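Extracellular PQQ-dependent sugar dehydrogenase (Coprinopsis cinerea, PDB 6JT6) probably oxidises sugars with its PQQ-dependent catalytic domain and passes the electrons to the heme b of the cytochrome domain, the part modelled here. Local coordinates at residues Thr12-Ser17 / Gln187-Ala192; Thr24-Gly29 / Trp143-Thr148; Pro41-Gly46 / Val117-Asn122; Ser64-Pro69 / Ala87-Pro92. All coordinates share one frame; numbering follows the deposited sequence.

Interaction 1 of 4, residues Thr12-Ser17 / Gln187-Ala192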
# COMPACT_ATOMS: atom_id res chain seq x y z
N THR A 12 5.64 -8.04 -13.12
CA THR A 12 6.40 -8.96 -12.26
C THR A 12 5.98 -10.42 -12.37
O THR A 12 6.69 -11.29 -11.88
CB THR A 12 6.25 -8.56 -10.77
OG1 THR A 12 4.87 -8.67 -10.38
CG2 THR A 12 6.73 -7.13 -10.55
N GLY A 13 4.83 -10.68 -13.00
CA GLY A 13 4.28 -12.05 -13.04
C GLY A 13 3.58 -12.48 -11.77
O GLY A 13 3.09 -13.62 -11.67
N VAL A 14 3.45 -11.59 -10.78
CA VAL A 14 2.71 -11.97 -9.58
C VAL A 14 1.24 -11.54 -9.70
O VAL A 14 0.91 -10.73 -10.54
CB VAL A 14 3.38 -11.49 -8.24
CG1 VAL A 14 4.92 -11.60 -8.26
CG2 VAL A 14 2.92 -10.11 -7.86
N THR A 15 0.36 -12.07 -8.85
CA THR A 15 -1.03 -11.69 -8.87
C THR A 15 -1.35 -10.99 -7.56
O THR A 15 -0.87 -11.40 -6.49
CB THR A 15 -1.98 -12.91 -9.07
OG1 THR A 15 -1.85 -13.78 -7.94
CG2 THR A 15 -1.65 -13.63 -10.34
N PHE A 16 -2.10 -9.88 -7.66
CA PHE A 16 -2.54 -9.14 -6.46
C PHE A 16 -4.08 -9.19 -6.39
O PHE A 16 -4.77 -9.37 -7.42
CB PHE A 16 -2.16 -7.65 -6.56
CG PHE A 16 -0.68 -7.36 -6.49
CD1 PHE A 16 -0.10 -6.87 -5.30
CD2 PHE A 16 0.14 -7.49 -7.63
CE1 PHE A 16 1.28 -6.57 -5.23
CE2 PHE A 16 1.50 -7.17 -7.57
CZ PHE A 16 2.08 -6.74 -6.38
N SER A 17 -4.61 -9.01 -5.18
CA SER A 17 -5.98 -8.51 -5.06
C SER A 17 -5.91 -6.97 -5.25
O SER A 17 -5.36 -6.23 -4.40
CB SER A 17 -6.57 -8.89 -3.70
OG SER A 17 -7.83 -8.28 -3.54
N GLN A 187 9.74 -13.09 -2.64
CA GLN A 187 11.07 -13.22 -3.27
C GLN A 187 11.09 -12.61 -4.66
O GLN A 187 12.00 -11.83 -4.99
CB GLN A 187 11.56 -14.68 -3.29
CG GLN A 187 12.86 -14.94 -4.08
CD GLN A 187 12.69 -15.04 -5.60
OE1 GLN A 187 11.83 -15.79 -6.12
NE2 GLN A 187 13.49 -14.27 -6.32
N GLN A 188 10.12 -12.98 -5.50
CA GLN A 188 10.08 -12.48 -6.90
C GLN A 188 10.04 -10.95 -6.94
O GLN A 188 10.74 -10.34 -7.72
CB GLN A 188 8.85 -13.02 -7.66
CG GLN A 188 8.94 -14.49 -8.04
CD GLN A 188 9.96 -14.75 -9.14
OE1 GLN A 188 9.83 -14.23 -10.23
NE2 GLN A 188 10.99 -15.56 -8.83
N LEU A 189 9.22 -10.35 -6.08
CA LEU A 189 9.08 -8.90 -6.09
C LEU A 189 10.34 -8.21 -5.53
O LEU A 189 10.73 -7.14 -6.02
CB LEU A 189 7.82 -8.48 -5.29
CG LEU A 189 6.44 -8.83 -5.88
CD1 LEU A 189 5.34 -8.60 -4.85
CD2 LEU A 189 6.21 -7.97 -7.11
N THR A 190 10.97 -8.82 -4.52
CA THR A 190 12.17 -8.25 -3.93
C THR A 190 13.27 -8.20 -5.01
O THR A 190 14.03 -7.22 -5.09
CB THR A 190 12.64 -9.05 -2.70
OG1 THR A 190 11.57 -9.13 -1.77
CG2 THR A 190 13.86 -8.40 -2.01
N ASN A 191 13.32 -9.25 -5.83
CA ASN A 191 14.37 -9.41 -6.83
C ASN A 191 14.09 -8.72 -8.18
O ASN A 191 14.95 -8.74 -9.08
CB ASN A 191 14.73 -10.89 -7.00
CG ASN A 191 15.71 -11.37 -5.94
OD1 ASN A 191 15.40 -12.24 -5.13
ND2 ASN A 191 16.88 -10.75 -5.91
N ALA A 192 12.91 -8.14 -8.34
CA ALA A 192 12.60 -7.45 -9.58
C ALA A 192 13.44 -6.16 -9.59
O ALA A 192 13.55 -5.52 -8.56
CB ALA A 192 11.12 -7.14 -9.67

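Interaction 2 of 4, residues Thr24-Gly29 / Trp143-Thr148. With HEM (protoporphyrin IX containing Fe), chain C.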
# COMPACT_ATOMS: atom_id res chain seq x y z
N THR A 24 -8.94 8.55 -10.30
CA THR A 24 -7.52 8.80 -10.06
C THR A 24 -6.60 8.07 -11.03
O THR A 24 -5.43 8.45 -11.21
CB THR A 24 -7.17 8.41 -8.61
OG1 THR A 24 -7.38 7.00 -8.41
CG2 THR A 24 -8.03 9.23 -7.61
N ASP A 25 -7.14 7.02 -11.66
CA ASP A 25 -6.35 6.04 -12.44
C ASP A 25 -5.21 5.40 -11.63
O ASP A 25 -4.14 5.08 -12.15
CB ASP A 25 -5.83 6.66 -13.74
CG ASP A 25 -6.94 7.04 -14.67
OD1 ASP A 25 -7.92 6.25 -14.80
OD2 ASP A 25 -6.84 8.14 -15.27
N ALA A 26 -5.45 5.23 -10.34
CA ALA A 26 -4.48 4.60 -9.48
C ALA A 26 -5.01 3.24 -9.06
O ALA A 26 -6.24 2.98 -9.12
CB ALA A 26 -4.20 5.49 -8.29
N SER A 27 -4.08 2.37 -8.61
CA SER A 27 -4.41 1.02 -8.14
C SER A 27 -3.81 0.74 -6.77
O SER A 27 -2.69 1.19 -6.46
CB SER A 27 -3.78 -0.02 -9.07
OG SER A 27 -4.09 0.21 -10.40
N TRP A 28 -4.54 -0.03 -5.98
CA TRP A 28 -4.06 -0.48 -4.64
C TRP A 28 -4.10 -1.99 -4.67
O TRP A 28 -5.17 -2.55 -4.80
CB TRP A 28 -4.97 0.06 -3.53
CG TRP A 28 -4.78 1.54 -3.28
CD1 TRP A 28 -4.06 2.12 -2.26
CD2 TRP A 28 -5.31 2.63 -4.07
NE1 TRP A 28 -4.13 3.51 -2.36
CE2 TRP A 28 -4.89 3.84 -3.45
CE3 TRP A 28 -6.13 2.70 -5.22
CZ2 TRP A 28 -5.21 5.10 -3.97
CZ3 TRP A 28 -6.45 3.98 -5.74
CH2 TRP A 28 -6.00 5.16 -5.09
N GLY A 29 -2.93 -2.64 -4.60
CA GLY A 29 -2.85 -4.10 -4.66
C GLY A 29 -2.35 -4.66 -3.34
O GLY A 29 -1.59 -3.98 -2.64
N TRP A 143 -8.44 4.24 0.81
CA TRP A 143 -7.46 4.64 -0.22
C TRP A 143 -7.40 6.17 -0.21
O TRP A 143 -8.41 6.82 0.08
CB TRP A 143 -7.85 4.08 -1.63
CG TRP A 143 -9.18 4.47 -2.13
CD1 TRP A 143 -10.39 3.78 -1.96
CD2 TRP A 143 -9.51 5.65 -2.87
NE1 TRP A 143 -11.41 4.47 -2.58
CE2 TRP A 143 -10.91 5.61 -3.14
CE3 TRP A 143 -8.74 6.73 -3.38
CZ2 TRP A 143 -11.56 6.62 -3.89
CZ3 TRP A 143 -9.40 7.74 -4.11
CH2 TRP A 143 -10.81 7.68 -4.34
N ALA A 144 -6.24 6.73 -0.52
CA ALA A 144 -6.08 8.19 -0.54
C ALA A 144 -5.04 8.55 -1.60
O ALA A 144 -4.10 7.77 -1.87
CB ALA A 144 -5.68 8.74 0.85
N PHE A 145 -5.19 9.73 -2.20
CA PHE A 145 -4.43 10.05 -3.38
C PHE A 145 -4.31 11.54 -3.49
O PHE A 145 -5.31 12.26 -3.36
CB PHE A 145 -5.20 9.46 -4.56
CG PHE A 145 -4.55 9.63 -5.91
CD1 PHE A 145 -3.55 8.76 -6.35
CD2 PHE A 145 -5.02 10.63 -6.79
CE1 PHE A 145 -3.00 8.90 -7.63
CE2 PHE A 145 -4.48 10.75 -8.07
CZ PHE A 145 -3.46 9.90 -8.48
N HIS A 146 -3.08 12.03 -3.73
CA HIS A 146 -2.91 13.41 -4.16
C HIS A 146 -2.53 13.42 -5.63
O HIS A 146 -1.47 12.91 -6.02
CB HIS A 146 -1.83 14.12 -3.37
CG HIS A 146 -2.02 15.59 -3.34
ND1 HIS A 146 -1.96 16.37 -4.48
CD2 HIS A 146 -2.35 16.43 -2.33
CE1 HIS A 146 -2.18 17.63 -4.16
NE2 HIS A 146 -2.44 17.69 -2.86
N SER A 147 -3.40 13.97 -6.45
CA SER A 147 -3.25 13.91 -7.91
C SER A 147 -2.07 14.68 -8.48
O SER A 147 -1.70 14.46 -9.64
CB SER A 147 -4.56 14.37 -8.58
OG SER A 147 -4.74 15.77 -8.41
N THR A 148 -1.48 15.60 -7.73
CA THR A 148 -0.44 16.49 -8.33
C THR A 148 0.81 16.72 -7.49
O THR A 148 1.88 16.88 -8.05
CB THR A 148 -0.96 17.91 -8.69
OG1 THR A 148 -1.28 18.63 -7.47
CG2 THR A 148 -2.20 17.82 -9.65
CHA HEM C . -10.72 11.14 4.60
CHB HEM C . -8.28 15.09 6.08
CHC HEM C . -4.08 12.92 5.03
CHD HEM C . -6.52 8.71 4.39
C1A HEM C . -10.42 12.42 5.04
C2A HEM C . -11.38 13.43 5.29
C3A HEM C . -10.68 14.54 5.69
C4A HEM C . -9.30 14.22 5.71
CMA HEM C . -11.27 15.89 6.07
CAA HEM C . -12.89 13.31 5.14
CBA HEM C . -13.36 13.10 3.69
CGA HEM C . -12.83 14.10 2.69
O1A HEM C . -12.01 13.77 1.79
O2A HEM C . -13.21 15.29 2.76
C1B HEM C . -6.92 14.85 5.90
C2B HEM C . -5.92 15.85 6.13
C3B HEM C . -4.72 15.26 5.78
C4B HEM C . -5.04 13.87 5.37
CMB HEM C . -6.17 17.30 6.61
CAB HEM C . -3.32 15.78 5.81
CBB HEM C . -3.00 17.04 5.52
C1C HEM C . -4.36 11.54 4.84
C2C HEM C . -3.40 10.54 4.59
C3C HEM C . -4.08 9.33 4.41
C4C HEM C . -5.49 9.61 4.53
CMC HEM C . -1.90 10.80 4.59
CAC HEM C . -3.45 8.00 4.17
CBC HEM C . -2.34 7.86 3.43
C1D HEM C . -7.87 9.10 4.32
C2D HEM C . -8.95 8.13 4.04
C3D HEM C . -10.11 8.79 4.12
C4D HEM C . -9.73 10.17 4.46
CMD HEM C . -8.82 6.66 3.72
CAD HEM C . -11.51 8.23 3.85
CBD HEM C . -12.14 7.48 5.01
CGD HEM C . -12.56 8.48 6.05
O1D HEM C . -12.09 8.49 7.22
O2D HEM C . -13.38 9.35 5.72
NA HEM C . -9.14 12.93 5.28
NB HEM C . -6.37 13.71 5.46
NC HEM C . -5.61 10.97 4.75
ND HEM C . -8.39 10.32 4.61
FE HEM C . -7.43 11.95 5.03

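Interaction 3 of 4, residues Pro41-Gly46 / Val117-Asn122. With NAG (2-acetamido-2-deoxy-beta-D-glucopyranose), chain B.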
# COMPACT_ATOMS: atom_id res chain seq x y z
N PRO A 41 1.09 -14.87 10.05
CA PRO A 41 0.60 -13.95 9.07
C PRO A 41 0.57 -12.52 9.61
O PRO A 41 -0.47 -11.86 9.52
CB PRO A 41 -0.82 -14.49 8.81
CG PRO A 41 -1.23 -15.11 10.13
CD PRO A 41 0.00 -15.20 11.00
N ASP A 42 1.67 -12.04 10.19
CA ASP A 42 1.71 -10.66 10.70
C ASP A 42 2.36 -9.72 9.68
O ASP A 42 3.19 -8.86 10.04
CB ASP A 42 2.37 -10.58 12.09
CG ASP A 42 2.16 -9.23 12.77
OD1 ASP A 42 1.45 -8.36 12.23
OD2 ASP A 42 2.73 -9.03 13.86
N GLU A 43 1.99 -9.90 8.42
CA GLU A 43 2.57 -9.14 7.32
C GLU A 43 1.72 -9.24 6.05
O GLU A 43 0.82 -10.10 5.95
CB GLU A 43 4.01 -9.58 7.06
CG GLU A 43 4.18 -10.93 6.37
CD GLU A 43 5.61 -11.14 5.94
OE1 GLU A 43 6.40 -11.71 6.73
OE2 GLU A 43 5.99 -10.68 4.86
N PHE A 44 1.98 -8.36 5.08
CA PHE A 44 1.41 -8.48 3.75
C PHE A 44 2.32 -7.74 2.79
O PHE A 44 3.22 -7.03 3.22
CB PHE A 44 -0.03 -7.96 3.67
CG PHE A 44 -0.18 -6.48 3.99
CD1 PHE A 44 -0.15 -5.53 2.96
CD2 PHE A 44 -0.40 -6.05 5.31
CE1 PHE A 44 -0.26 -4.17 3.23
CE2 PHE A 44 -0.54 -4.68 5.59
CZ PHE A 44 -0.47 -3.75 4.55
N ILE A 45 2.07 -7.93 1.50
CA ILE A 45 2.73 -7.18 0.45
C ILE A 45 1.71 -6.20 -0.10
O ILE A 45 0.55 -6.58 -0.36
CB ILE A 45 3.21 -8.11 -0.68
CG1 ILE A 45 4.31 -9.06 -0.16
CG2 ILE A 45 3.68 -7.32 -1.90
CD1 ILE A 45 4.53 -10.26 -1.09
N GLY A 46 2.14 -4.94 -0.28
CA GLY A 46 1.27 -3.94 -0.91
C GLY A 46 1.83 -3.38 -2.21
O GLY A 46 3.03 -3.46 -2.48
N VAL A 117 6.09 -0.71 -4.32
CA VAL A 117 5.76 -2.06 -3.93
C VAL A 117 6.44 -2.28 -2.58
O VAL A 117 7.62 -1.96 -2.41
CB VAL A 117 6.31 -3.09 -4.95
CG1 VAL A 117 5.83 -4.51 -4.60
CG2 VAL A 117 5.94 -2.68 -6.37
N TYR A 118 5.71 -2.80 -1.61
CA TYR A 118 6.26 -2.80 -0.27
C TYR A 118 5.86 -4.05 0.51
O TYR A 118 4.82 -4.68 0.23
CB TYR A 118 5.85 -1.50 0.49
CG TYR A 118 4.36 -1.36 0.67
CD1 TYR A 118 3.70 -1.92 1.79
CD2 TYR A 118 3.57 -0.67 -0.29
CE1 TYR A 118 2.33 -1.81 1.92
CE2 TYR A 118 2.20 -0.54 -0.14
CZ TYR A 118 1.57 -1.12 0.96
OH TYR A 118 0.19 -1.00 1.15
N ARG A 119 6.73 -4.42 1.44
CA ARG A 119 6.41 -5.39 2.47
C ARG A 119 6.07 -4.64 3.75
O ARG A 119 6.76 -3.73 4.14
CB ARG A 119 7.60 -6.33 2.69
CG ARG A 119 7.30 -7.56 3.57
CD ARG A 119 8.63 -8.13 4.09
NE ARG A 119 8.45 -9.44 4.71
CZ ARG A 119 9.44 -10.14 5.22
NH1 ARG A 119 10.68 -9.64 5.19
NH2 ARG A 119 9.20 -11.33 5.78
N CYS A 120 5.00 -5.06 4.42
CA CYS A 120 4.56 -4.40 5.65
C CYS A 120 4.49 -5.45 6.73
O CYS A 120 3.56 -6.27 6.74
CB CYS A 120 3.17 -3.79 5.47
SG CYS A 120 2.76 -2.45 6.63
N GLN A 121 5.43 -5.41 7.65
CA GLN A 121 5.43 -6.38 8.74
C GLN A 121 5.01 -5.70 10.00
O GLN A 121 5.32 -4.51 10.20
CB GLN A 121 6.82 -6.94 8.95
CG GLN A 121 7.25 -7.89 7.86
CD GLN A 121 8.72 -8.20 8.02
OE1 GLN A 121 9.58 -7.43 7.58
NE2 GLN A 121 9.01 -9.33 8.65
N ASN A 122 4.35 -6.46 10.87
CA ASN A 122 3.74 -5.91 12.08
C ASN A 122 2.69 -4.84 11.68
O ASN A 122 2.69 -3.70 12.18
CB ASN A 122 4.81 -5.32 13.01
CG ASN A 122 4.26 -4.98 14.38
OD1 ASN A 122 3.23 -5.53 14.82
ND2 ASN A 122 4.94 -4.05 15.07
C1 NAG B . 4.54 -3.64 16.40
C2 NAG B . 5.71 -3.31 17.32
C3 NAG B . 5.22 -2.86 18.70
C4 NAG B . 4.12 -1.78 18.63
C5 NAG B . 2.98 -2.19 17.68
C6 NAG B . 2.10 -0.99 17.38
C7 NAG B . 7.66 -4.79 16.91
C8 NAG B . 8.16 -6.17 17.24
N2 NAG B . 6.47 -4.52 17.46
O3 NAG B . 6.33 -2.34 19.42
O4 NAG B . 3.63 -1.51 19.96
O5 NAG B . 3.48 -2.68 16.42
O6 NAG B . 0.87 -1.35 16.72
O7 NAG B . 8.28 -4.00 16.20
O HOH W 1 0.79 -6.20 13.83
O HOH W 2 6.67 -11.48 9.43

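Interaction 4 of 4, residues Ser64-Pro69 / Ala87-Pro92. With HEM (protoporphyrin IX containing Fe), chain C.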
# COMPACT_ATOMS: atom_id res chain seq x y z
N SER A 64 -11.36 3.74 7.86
CA SER A 64 -11.38 5.11 8.33
C SER A 64 -9.96 5.67 8.38
O SER A 64 -8.99 4.96 8.75
CB SER A 64 -12.04 5.16 9.73
OG SER A 64 -11.78 6.41 10.32
N MET A 65 -9.82 6.95 8.01
CA MET A 65 -8.58 7.67 8.19
C MET A 65 -8.18 7.74 9.67
O MET A 65 -6.98 7.84 10.01
CB MET A 65 -8.71 9.11 7.67
CG MET A 65 -7.40 9.89 7.72
SD MET A 65 -7.55 11.62 7.31
CE MET A 65 -5.99 12.12 8.06
N ARG A 66 -9.19 7.67 10.55
CA ARG A 66 -8.95 7.82 11.97
C ARG A 66 -8.61 6.52 12.69
O ARG A 66 -9.39 5.55 12.66
CB ARG A 66 -10.11 8.52 12.67
CG ARG A 66 -10.35 9.96 12.20
CD ARG A 66 -11.76 10.42 12.59
NE ARG A 66 -12.75 9.43 12.13
CZ ARG A 66 -13.41 8.56 12.91
NH1 ARG A 66 -13.25 8.57 14.24
NH2 ARG A 66 -14.25 7.68 12.35
N ASN A 67 -7.45 6.53 13.35
CA ASN A 67 -7.05 5.46 14.27
C ASN A 67 -6.78 4.09 13.61
O ASN A 67 -7.13 3.03 14.14
CB ASN A 67 -8.04 5.38 15.46
CG ASN A 67 -8.27 6.75 16.08
OD1 ASN A 67 -7.32 7.38 16.56
ND2 ASN A 67 -9.51 7.23 16.06
N ASN A 68 -6.14 4.14 12.47
CA ASN A 68 -5.70 2.91 11.77
C ASN A 68 -4.37 3.26 11.11
O ASN A 68 -4.18 4.41 10.73
CB ASN A 68 -6.74 2.46 10.70
CG ASN A 68 -8.09 2.07 11.29
OD1 ASN A 68 -8.22 1.07 11.98
ND2 ASN A 68 -9.10 2.83 10.97
N PRO A 69 -3.45 2.29 10.94
CA PRO A 69 -2.24 2.56 10.18
C PRO A 69 -2.56 3.14 8.81
O PRO A 69 -3.42 2.61 8.09
CB PRO A 69 -1.60 1.16 10.01
CG PRO A 69 -2.07 0.43 11.23
CD PRO A 69 -3.52 0.86 11.30
N ALA A 87 -3.41 9.15 12.38
CA ALA A 87 -4.21 10.35 12.65
C ALA A 87 -5.31 10.02 13.67
O ALA A 87 -6.00 9.00 13.55
CB ALA A 87 -4.85 10.82 11.36
N THR A 88 -5.49 10.85 14.69
CA THR A 88 -6.63 10.63 15.60
C THR A 88 -7.90 11.39 15.17
O THR A 88 -8.97 11.22 15.78
CB THR A 88 -6.27 10.99 17.05
OG1 THR A 88 -5.82 12.35 17.08
CG2 THR A 88 -5.15 10.08 17.58
N ASP A 89 -7.78 12.25 14.15
CA ASP A 89 -8.91 12.95 13.54
C ASP A 89 -8.57 13.26 12.08
O ASP A 89 -7.57 12.75 11.55
CB ASP A 89 -9.29 14.22 14.31
CG ASP A 89 -10.69 14.75 13.92
OD1 ASP A 89 -11.63 13.96 13.73
OD2 ASP A 89 -10.86 15.97 13.75
N TYR A 90 -9.40 14.09 11.43
CA TYR A 90 -9.19 14.58 10.07
C TYR A 90 -8.16 15.68 10.03
O TYR A 90 -8.48 16.83 9.70
CB TYR A 90 -10.51 15.03 9.44
CG TYR A 90 -11.47 13.88 9.14
CD1 TYR A 90 -10.99 12.69 8.59
CD2 TYR A 90 -12.84 13.98 9.41
CE1 TYR A 90 -11.82 11.63 8.31
CE2 TYR A 90 -13.71 12.91 9.12
CZ TYR A 90 -13.18 11.73 8.57
OH TYR A 90 -13.99 10.64 8.28
N ALA A 91 -6.92 15.33 10.35
CA ALA A 91 -5.82 16.29 10.51
C ALA A 91 -4.53 15.67 9.96
O ALA A 91 -4.49 14.45 9.79
CB ALA A 91 -5.66 16.61 11.98
N PRO A 92 -3.47 16.49 9.67
CA PRO A 92 -2.20 15.88 9.21
C PRO A 92 -1.75 14.70 10.11
O PRO A 92 -1.62 14.87 11.33
CB PRO A 92 -1.20 17.06 9.27
CG PRO A 92 -2.04 18.28 9.08
CD PRO A 92 -3.42 17.97 9.61
CHA HEM C . -10.72 11.14 4.60
CHB HEM C . -8.28 15.09 6.08
CHC HEM C . -4.08 12.92 5.03
CHD HEM C . -6.52 8.71 4.39
C1A HEM C . -10.42 12.42 5.04
C2A HEM C . -11.38 13.43 5.29
C3A HEM C . -10.68 14.54 5.69
C4A HEM C . -9.30 14.22 5.71
CMA HEM C . -11.27 15.89 6.07
CAA HEM C . -12.89 13.31 5.14
CBA HEM C . -13.36 13.10 3.69
CGA HEM C . -12.83 14.10 2.69
O1A HEM C . -12.01 13.77 1.79
O2A HEM C . -13.21 15.29 2.76
C1B HEM C . -6.92 14.85 5.90
C2B HEM C . -5.92 15.85 6.13
C3B HEM C . -4.72 15.26 5.78
C4B HEM C . -5.04 13.87 5.37
CMB HEM C . -6.17 17.30 6.61
CAB HEM C . -3.32 15.78 5.81
CBB HEM C . -3.00 17.04 5.52
C1C HEM C . -4.36 11.54 4.84
C2C HEM C . -3.40 10.54 4.59
C3C HEM C . -4.08 9.33 4.41
C4C HEM C . -5.49 9.61 4.53
CMC HEM C . -1.90 10.80 4.59
CAC HEM C . -3.45 8.00 4.17
CBC HEM C . -2.34 7.86 3.43
C1D HEM C . -7.87 9.10 4.32
C2D HEM C . -8.95 8.13 4.04
C3D HEM C . -10.11 8.79 4.12
C4D HEM C . -9.73 10.17 4.46
CMD HEM C . -8.82 6.66 3.72
CAD HEM C . -11.51 8.23 3.85
CBD HEM C . -12.14 7.48 5.01
CGD HEM C . -12.56 8.48 6.05
O1D HEM C . -12.09 8.49 7.22
O2D HEM C . -13.38 9.35 5.72
NA HEM C . -9.14 12.93 5.28
NB HEM C . -6.37 13.71 5.46
NC HEM C . -5.61 10.97 4.75
ND HEM C . -8.39 10.32 4.61
FE HEM C . -7.43 11.95 5.03
O HOH W 3 -13.19 8.50 9.54
O HOH W 4 -4.90 6.86 11.48
O HOH W 5 -11.44 10.06 16.03

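Interaction 1 of 4, residues Thr12-Ser17 / Gln187-Ala192
Apolar packing carries this contact, and most of it converges on the isobutyl group of Leu-189. With CG anti to the carbonyl carbon (chi1 -69°) and the chain extended beyond it, Leu-189 leans off the last full turn of its helix and offers its two methyls to different partners. CD2 goes to the start of the opposing segment: it lies 3.6 Å from Thr-12 CG2, the shortest approach across the interface, with the CB and OG1 of the same threonine hardly farther off. CD1 goes deeper and meets the ring of Phe-16 tip to tip, at 4.1 Å from CZ. Val-14 crosses the leucine obliquely between these two, its CG1 4.0 Å from Leu-189 CG, while its CG2 sits near both leucine methyls. On the outer side, Val-14 CG1 also rests 4.2 Å from CB of Gln-188.

No hydrogen bond spans the two segments; the polar groups are settled locally. Thr-12 OG1 takes the crowded position between its backbone N and carbonyl carbon, and there it accepts from the N of Val-14 at 3.3 Å, an ST turn. The same hydroxyl is hydrogen-bonded to Asp-9. In this position CG2, anti to the carbonyl carbon, faces Leu-189. On the helix surface, Gln-187 NE2 donates to Asn-191 OD1 at 3.0 Å.

The contact thus seats the C-terminal helix 182-191 against the turn leading into strand 15-21 and against Phe-16 on it, with Leu-189 also resting on Ile-31 of strand 26-33, Leu-104 of strand 100-109 and Val-117 of strand 113-121.

Interaction 2 of 4, residues Thr24-Gly29 / Trp143-Thr148
The two sheets of the cytochrome domain's beta sandwich meet here, strand 26-29 of one packing across strand 143-146 of the other, whose far side borders the heme. The short strand axes come within 8.9 Å and run at 145°. The side chains of Trp-28 and Trp-143 run across each other at about a right angle: CB of Trp-143 sits over the centre of the Trp-28 six-membered ring, 3.5 Å from CE2, and its indole, in the crowded position (chi1 57°), turns an edge toward that same ring. The ring planes are 51° apart, an edge-to-face pair, with Trp-143 CE3 3.6 Å from Trp-28 CH2. At the other end Phe-145, its CG anti to the backbone N, lays one face under Thr-24, whose CB stands 3.7 Å from the ring centroid. Thr-24 CG2 reaches Phe-145 CD2 at 3.4 Å, and Ala-26 CB lies 3.7 Å from CE1 of that ring. Ala-144, between the two inward-pointing aromatics, directs its methyl the other way, 3.6 Å from HEM CHD. Trp-28 NE1 is satisfied by the carbonyl of Gly-58. With no hydrogen bond across it, the interface rests on CH-pi, aromatic and apolar contacts, and the heme-facing strand is backed by a buried, largely hydrocarbon layer.

Interaction 3 of 4, residues Pro41-Gly46 / Val117-Asn122
Arg-119 grips the carboxylate of Glu-43 side-on with two nitrogens. NE donates to OE2 of Glu-43 at 2.8 Å and almost straight (173°), the oxygen lying in the guanidinium plane but met from above the carboxylate; NH2 of Arg-119 reaches the syn lone pair of Glu-43 OE1 at 3.0 Å. Carboxylate and guanidinium planes are 43° apart. Tyr-182 adds a hydrogen bond to OE2, and CD of Gln-121 covers one guanidinium face. A water joins Glu-43 OE1 to NE2 of Gln-121.

Beneath this runs the antiparallel ladder of strands 43-46 and 117-121, part of one sheet of the beta sandwich. Phe-44 with Cys-120 and Gly-46 with Tyr-118 are its hydrogen-bonded pairs, the shortest bond being Gly-46 N to Tyr-118 O, 2.7 Å. Beyond the strands, Asn-122 N donates to Asp-42 O at 2.8 Å, while ND2 of Asn-122 carries the N-linked NAG through a 1.4 Å bond to C1 and also hydrogen-bonds to the carbonyl O of Gly-98.

On the face opposite the salt bridge, the Tyr-118 ring lies over Gly-46, its CZ 3.4 Å from Gly-46 CA. Phe-44 CE1 meets Tyr-118 CE1 at 3.7 Å, and CB of Cys-120, disulfide-bonded to Cys-123, sits over one face of the Phe-44 ring.

Interaction 4 of 4, residues Ser64-Pro69 / Ala87-Pro92
Two loops meet on one face of the heme in this cytochrome b domain; 64-69 supplies the axial Met-65, and 87-92 packs against it. Met-65 SD binds HEM FE at 2.3 Å, and His-164 provides the second protein ligand, as in the related cytochrome domain of cellobiose dehydrogenase. The tight part is built round that methionine. Its chain is extended throughout, CG anti to the backbone N (chi1 -175°), so it runs across the porphyrin with the sulfur over the iron and the methyl beyond it. CE lies between the porphyrin and segment 87-92, 3.3 Å from Ala-91 O and 3.7 Å from Ala-87 CB. The sulfur also lies at the edge of the Tyr-90 ring, a Met-aromatic contact, with the centroid 5.2 Å away. Tyr-90 in turn lays one face on the porphyrin rim, C2A standing 3.4 Å above the ring plane, and has CD of Arg-66 over its opposite face. The backbone N of Met-65 donates to propionate oxygen O1D of the heme, which would tend to steady both ligand and cofactor.

Away from the iron, the contact loosens and water takes over. One backbone bond, Asn-67 N to Ala-87 O at 2.9 Å, ties the loops directly. The Arg-66 chain, bent at chi3, runs beside Asp-89 without a salt bridge, NE 4.9 Å from OD1 of Asp-89. Its guanidinium is met in plane by two waters; one accepts from Arg-66 NH1 and donates to Thr-88 O, the other accepts from Arg-66 NE and donates to HEM O1D at 2.6 Å.

Interactions 1, 2 and 3 all reach one sheet; interaction 2 bridges from it to the second sheet, which borders the heme, and interaction 4 lies in the loops over the heme. Leu-189 of interaction 1 extends into interaction 3, where its CD1 lies 3.6 Å from Ile-45 CG2, so the helix side chain packs directly on the strand pair, also reaching Val-117 CG1 at 4.1 Å. Interaction 1 also touches interaction 2, with Phe-16 CD1 3.7 Å from Gly-29 C. Interactions 2 and 4 both reach the heme, through Ala-144 and Met-65 respectively, although their nearest atoms are about 7 Å apart. Interaction 1 lies farthest from interaction 4, centres about 30 Å apart.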